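Local coordinates for apical membrane antigen 1 (Babesia divergens, PDB 4APM), which is an apical membrane antigen that binds calcium and probably takes part in forming the moving junction during host-cell invasion, at residues V348-L352 and E353-V357. Numbering follows the deposited sequence.
Sequences VGSPL and EQDAV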
# COMPACT_ATOMS: atom_id res chain seq x y z
N VAL A 348 -0.51 0.75 0.49
CA VAL A 348 -1.64 0.46 -0.44
C VAL A 348 -1.66 -0.99 -0.90
O VAL A 348 -2.71 -1.51 -1.32
CB VAL A 348 -1.69 1.38 -1.68
CG1 VAL A 348 -1.83 2.84 -1.27
CG2 VAL A 348 -0.48 1.19 -2.55
N GLY A 349 -0.50 -1.64 -0.79
CA GLY A 349 -0.25 -2.93 -1.42
C GLY A 349 -0.63 -4.09 -0.52
O GLY A 349 -0.93 -3.92 0.66
N SER A 350 -0.60 -5.28 -1.09
CA SER A 350 -0.86 -6.47 -0.32
C SER A 350 -0.06 -6.55 0.99
O SER A 350 1.13 -6.24 1.02
CB SER A 350 -0.57 -7.71 -1.17
OG SER A 350 -1.06 -8.82 -0.44
N PRO A 351 -0.72 -6.97 2.07
CA PRO A 351 -0.02 -7.32 3.32
C PRO A 351 0.68 -8.70 3.35
O PRO A 351 1.30 -9.06 4.37
CB PRO A 351 -1.17 -7.32 4.35
CG PRO A 351 -2.37 -7.77 3.54
CD PRO A 351 -2.19 -7.09 2.19
N LEU A 352 0.55 -9.50 2.28
CA LEU A 352 0.95 -10.94 2.29
C LEU A 352 2.27 -11.14 1.60
O LEU A 352 2.42 -10.75 0.44
CB LEU A 352 -0.06 -11.80 1.54
CG LEU A 352 -1.49 -11.79 2.01
CD1 LEU A 352 -2.30 -12.87 1.26
CD2 LEU A 352 -1.51 -12.00 3.53
N GLU A 353 3.19 -11.83 2.26
CA GLU A 353 4.41 -12.29 1.57
C GLU A 353 4.07 -13.03 0.31
O GLU A 353 4.81 -12.95 -0.67
CB GLU A 353 5.25 -13.24 2.44
CG GLU A 353 6.17 -12.57 3.44
CD GLU A 353 6.93 -13.59 4.28
OE1 GLU A 353 7.30 -14.64 3.72
OE2 GLU A 353 7.06 -13.39 5.50
N GLN A 354 3.00 -13.81 0.34
CA GLN A 354 2.65 -14.63 -0.83
C GLN A 354 2.52 -13.78 -2.09
O GLN A 354 2.48 -14.32 -3.18
CB GLN A 354 1.30 -15.32 -0.68
CG GLN A 354 1.02 -16.06 0.59
CD GLN A 354 -0.47 -16.33 0.72
OE1 GLN A 354 -1.23 -16.13 -0.25
NE2 GLN A 354 -0.90 -16.75 1.89
N ASP A 355 2.19 -12.50 -1.93
CA ASP A 355 1.80 -11.70 -3.08
C ASP A 355 2.96 -10.94 -3.62
O ASP A 355 2.80 -10.09 -4.50
CB ASP A 355 0.69 -10.76 -2.75
CG ASP A 355 -0.61 -11.45 -2.59
OD1 ASP A 355 -0.77 -12.57 -3.12
OD2 ASP A 355 -1.50 -10.85 -1.96
N ALA A 356 4.13 -11.23 -3.10
CA ALA A 356 5.29 -10.49 -3.52
C ALA A 356 5.72 -10.71 -4.98
O ALA A 356 5.43 -11.71 -5.63
CB ALA A 356 6.45 -10.73 -2.57
N VAL A 357 6.54 -9.78 -5.42
CA VAL A 357 7.00 -9.68 -6.75
C VAL A 357 8.52 -9.74 -6.58
O VAL A 357 9.03 -9.22 -5.59
CB VAL A 357 6.50 -8.33 -7.31
CG1 VAL A 357 7.60 -7.32 -7.60
CG2 VAL A 357 5.48 -8.52 -8.43
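Ser350 heads an ST turn, and its hydroxyl also bonds to Asp355 in the short 3-10 segment 353-355. The turn itself is closed by Leu352 N, which donates to Ser350 OG at 3.2 Å. The same hydroxyl donates a hydrogen bond to Asp355 OD2, and OG to OD2 is 2.6 Å. OG therefore works both as acceptor and as donor, and this fixes its rotation. It is placed for this by a first torsion of -171°, with OG anti to the backbone N.

The CB of Asp355 lies 3.5 Å from Ser350 OG and close to Leu352 O. Its CG stands 3.4 Å from Ser350 OG. At the tip, OD2 accepts the serine bond on its anti lone pair, the one away from OD1. An acetate ion, probably from the crystallisation liquor, also lies close to this side chain.

Residues 348-357 lie in the loop between strands 342-346 and 367-368, and Glu353 packs on Phe343 of the first strand. Asp355 N bonds to Leu352 O at 3.0 Å. Leu352 also touches Ala200 in a loop and Glu250 of helix 249-257. Its side chain runs alongside Gln354, and its CD1 meets Gln354 OE1 at 3.7 Å.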